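MmeI (PDB 5HR4) is a type IIL restriction-modification enzyme that probably methylates adenine in DNA at N6 using S-adenosyl-L-methionine. Local coordinates at residues G679-F682 and S687-C690. Sequence-based numbering, arbitrary orientation.
Sequences GDEF and SRWC. With nucleotides of chain C.
In the target recognition domain of MmeI, Glu681 of the short helix 679-683 and Arg688 of strand 688-691 form a salt bridge beside the DNA backbone. Glu681 OE2 lies 3.4 Å from Arg688 NH1, while OE1 accepts a weak hydrogen bond from the same nitrogen. The carboxylate comes obliquely to the guanidinium, their planes 38° apart, and Glu681 CG packs against Arg688 CB and CD. Extended from CG to NE, the arginine passes the glutamate and reaches the phosphate of DC8 of chain C, whose phosphorus lies in the guanidinium plane. Two roughly side-by-side bonds grip that phosphate: Arg688 NH2 to OP1 of DC8 of chain C at 2.6 Å and Arg688 NH1 to its OP2 at 3.1 Å. NH1 is thus shared between carboxylate and phosphate, and Glu681 OE1 also accepts the backbone N-H of Gly678, which limits how the carboxylate can turn. With Arg688 replaced by an alanine, the DC8 phosphate would probably lose both bonds and the Glu681 carboxylate its cationic mate. One nucleotide along, the helix itself takes hold: Asp680 N donates to OP1 of DT7 of chain C at 2.8 Å (163°). A bidentate arginine-phosphate contact, with the neighbouring phosphate held by a backbone N-H at a helix N-terminus, is characteristic of protein–DNA backbone recognition.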
loop_
_atom_site.group_PDB
_atom_site.type_symbol
_atom_site.label_atom_id
_atom_site.label_comp_id
_atom_site.label_asym_id
_atom_site.label_seq_id
_atom_site.Cartn_x
_atom_site.Cartn_y
_atom_site.Cartn_z
ATOM N N GLY A 679 -19.457 -8.031 -16.117
ATOM C CA GLY A 679 -18.614 -7.110 -16.862
ATOM C C GLY A 679 -17.716 -7.837 -17.840
ATOM O O GLY A 679 -17.669 -7.505 -19.033
ATOM N N ASP A 680 -17.029 -8.878 -17.358
ATOM C CA ASP A 680 -16.130 -9.657 -18.210
ATOM C C ASP A 680 -16.851 -10.303 -19.400
ATOM O O ASP A 680 -16.332 -10.289 -20.524
ATOM C CB ASP A 680 -15.440 -10.724 -17.377
ATOM C CG ASP A 680 -14.654 -11.673 -18.214
ATOM O OD1 ASP A 680 -14.049 -11.208 -19.200
ATOM O OD2 ASP A 680 -14.659 -12.882 -17.893
ATOM N N GLU A 681 -18.033 -10.898 -19.171
ATOM C CA GLU A 681 -18.765 -11.550 -20.265
ATOM C C GLU A 681 -19.259 -10.553 -21.306
ATOM O O GLU A 681 -19.333 -10.890 -22.490
ATOM C CB GLU A 681 -19.961 -12.345 -19.729
ATOM C CG GLU A 681 -19.630 -13.719 -19.152
ATOM C CD GLU A 681 -19.030 -13.662 -17.738
ATOM O OE1 GLU A 681 -19.366 -12.725 -16.955
ATOM O OE2 GLU A 681 -18.214 -14.571 -17.427
ATOM N N PHE A 682 -19.613 -9.339 -20.881
ATOM C CA PHE A 682 -20.181 -8.312 -21.753
ATOM C C PHE A 682 -19.099 -7.619 -22.581
ATOM O O PHE A 682 -19.217 -7.503 -23.803
ATOM C CB PHE A 682 -20.939 -7.290 -20.890
ATOM C CG PHE A 682 -21.416 -6.077 -21.642
ATOM C CD1 PHE A 682 -22.597 -6.117 -22.369
ATOM C CD2 PHE A 682 -20.692 -4.898 -21.620
ATOM C CE1 PHE A 682 -23.050 -5.012 -23.057
ATOM C CE2 PHE A 682 -21.138 -3.777 -22.307
ATOM C CZ PHE A 682 -22.317 -3.835 -23.031
ATOM N N SER A 687 -20.155 -16.153 -23.340
ATOM C CA SER A 687 -21.488 -16.671 -23.045
ATOM C C SER A 687 -21.508 -17.392 -21.701
ATOM O O SER A 687 -20.683 -18.282 -21.449
ATOM C CB SER A 687 -21.984 -17.610 -24.149
ATOM N N ARG A 688 -22.482 -17.021 -20.863
ATOM C CA ARG A 688 -22.675 -17.573 -19.531
ATOM C C ARG A 688 -24.176 -17.665 -19.241
ATOM O O ARG A 688 -24.966 -16.835 -19.711
ATOM C CB ARG A 688 -21.976 -16.690 -18.486
ATOM C CG ARG A 688 -21.166 -17.414 -17.450
ATOM C CD ARG A 688 -20.469 -16.407 -16.535
ATOM N NE ARG A 688 -20.027 -17.013 -15.292
ATOM C CZ ARG A 688 -19.572 -16.323 -14.251
ATOM N NH1 ARG A 688 -19.513 -15.001 -14.321
ATOM N NH2 ARG A 688 -19.195 -16.948 -13.131
ATOM N N TRP A 689 -24.566 -18.659 -18.428
ATOM C CA TRP A 689 -25.968 -18.896 -18.116
ATOM C C TRP A 689 -26.181 -19.008 -16.613
ATOM O O TRP A 689 -25.333 -19.540 -15.888
ATOM C CB TRP A 689 -26.465 -20.174 -18.785
ATOM C CG TRP A 689 -26.322 -20.172 -20.268
ATOM C CD1 TRP A 689 -25.245 -20.593 -20.989
ATOM C CD2 TRP A 689 -27.296 -19.726 -21.220
ATOM N NE1 TRP A 689 -25.486 -20.436 -22.329
ATOM C CE2 TRP A 689 -26.737 -19.903 -22.500
ATOM C CE3 TRP A 689 -28.591 -19.195 -21.113
ATOM C CZ2 TRP A 689 -27.423 -19.565 -23.673
ATOM C CZ3 TRP A 689 -29.278 -18.863 -22.282
ATOM C CH2 TRP A 689 -28.689 -19.052 -23.543
ATOM N N CYS A 690 -27.348 -18.552 -16.154
ATOM C CA CYS A 690 -27.769 -18.782 -14.783
ATOM C C CYS A 690 -29.112 -19.500 -14.739
ATOM O O CYS A 690 -29.935 -19.360 -15.647
ATOM C CB CYS A 690 -27.875 -17.471 -13.998
ATOM S SG CYS A 690 -29.187 -16.320 -14.542
ATOM P P DG C 6 -11.411 -6.192 -18.881
ATOM O OP1 DG C 6 -11.428 -7.232 -19.935
ATOM O OP2 DG C 6 -11.555 -4.750 -19.231
ATOM O "O5'" DG C 6 -12.461 -6.441 -17.679
ATOM C "C5'" DG C 6 -13.295 -7.543 -17.662
ATOM C "C4'" DG C 6 -13.261 -8.243 -16.309
ATOM O "O4'" DG C 6 -11.943 -8.227 -15.738
ATOM C "C3'" DG C 6 -14.210 -7.722 -15.233
ATOM O "O3'" DG C 6 -14.837 -8.835 -14.712
ATOM C "C2'" DG C 6 -13.282 -7.107 -14.197
ATOM C "C1'" DG C 6 -12.034 -7.961 -14.356
ATOM N N9 DG C 6 -10.815 -7.262 -14.004
ATOM C C8 DG C 6 -10.174 -6.330 -14.785
ATOM N N7 DG C 6 -9.091 -5.868 -14.247
ATOM C C5 DG C 6 -8.995 -6.535 -13.032
ATOM C C6 DG C 6 -8.012 -6.443 -12.029
ATOM O O6 DG C 6 -7.011 -5.728 -12.009
ATOM N N1 DG C 6 -8.282 -7.282 -10.958
ATOM C C2 DG C 6 -9.367 -8.122 -10.869
ATOM N N2 DG C 6 -9.447 -8.863 -9.756
ATOM N N3 DG C 6 -10.303 -8.227 -11.813
ATOM C C4 DG C 6 -10.054 -7.399 -12.862
ATOM P P DT C 7 -16.098 -8.751 -13.736
ATOM O OP1 DT C 7 -17.282 -9.064 -14.560
ATOM O OP2 DT C 7 -16.097 -7.520 -12.914
ATOM O "O5'" DT C 7 -15.802 -9.998 -12.821
ATOM C "C5'" DT C 7 -15.357 -11.187 -13.457
ATOM C "C4'" DT C 7 -15.413 -12.368 -12.505
ATOM O "O4'" DT C 7 -14.440 -12.175 -11.450
ATOM C "C3'" DT C 7 -16.745 -12.594 -11.781
ATOM O "O3'" DT C 7 -16.826 -13.958 -11.461
ATOM C "C2'" DT C 7 -16.544 -11.750 -10.535
ATOM C "C1'" DT C 7 -15.105 -12.116 -10.208
ATOM N N1 DT C 7 -14.405 -11.134 -9.404
ATOM C C2 DT C 7 -13.848 -11.524 -8.207
ATOM O O2 DT C 7 -13.939 -12.657 -7.772
ATOM N N3 DT C 7 -13.179 -10.536 -7.539
ATOM C C4 DT C 7 -13.007 -9.229 -7.953
ATOM O O4 DT C 7 -12.390 -8.408 -7.286
ATOM C C5 DT C 7 -13.604 -8.896 -9.232
ATOM C C7 DT C 7 -13.488 -7.517 -9.781
ATOM C C6 DT C 7 -14.262 -9.856 -9.889
ATOM P P DC C 8 -18.170 -14.629 -10.881
ATOM O OP1 DC C 8 -17.848 -16.047 -11.145
ATOM O OP2 DC C 8 -19.366 -13.923 -11.384
ATOM O "O5'" DC C 8 -18.142 -14.357 -9.309
ATOM C "C5'" DC C 8 -17.163 -14.974 -8.514
ATOM C "C4'" DC C 8 -17.238 -14.442 -7.106
ATOM O "O4'" DC C 8 -16.715 -13.100 -7.061
ATOM C "C3'" DC C 8 -18.640 -14.382 -6.518
ATOM O "O3'" DC C 8 -18.667 -15.311 -5.521
ATOM C "C2'" DC C 8 -18.781 -12.939 -5.953
ATOM C "C1'" DC C 8 -17.362 -12.372 -6.047
ATOM N N1 DC C 8 -17.255 -10.950 -6.462
ATOM C C2 DC C 8 -16.379 -10.087 -5.762
ATOM O O2 DC C 8 -15.785 -10.515 -4.747
ATOM N N3 DC C 8 -16.236 -8.797 -6.193
ATOM C C4 DC C 8 -16.885 -8.380 -7.297
ATOM N N4 DC C 8 -16.708 -7.097 -7.701
ATOM C C5 DC C 8 -17.762 -9.260 -8.027
ATOM C C6 DC C 8 -17.901 -10.525 -7.581
#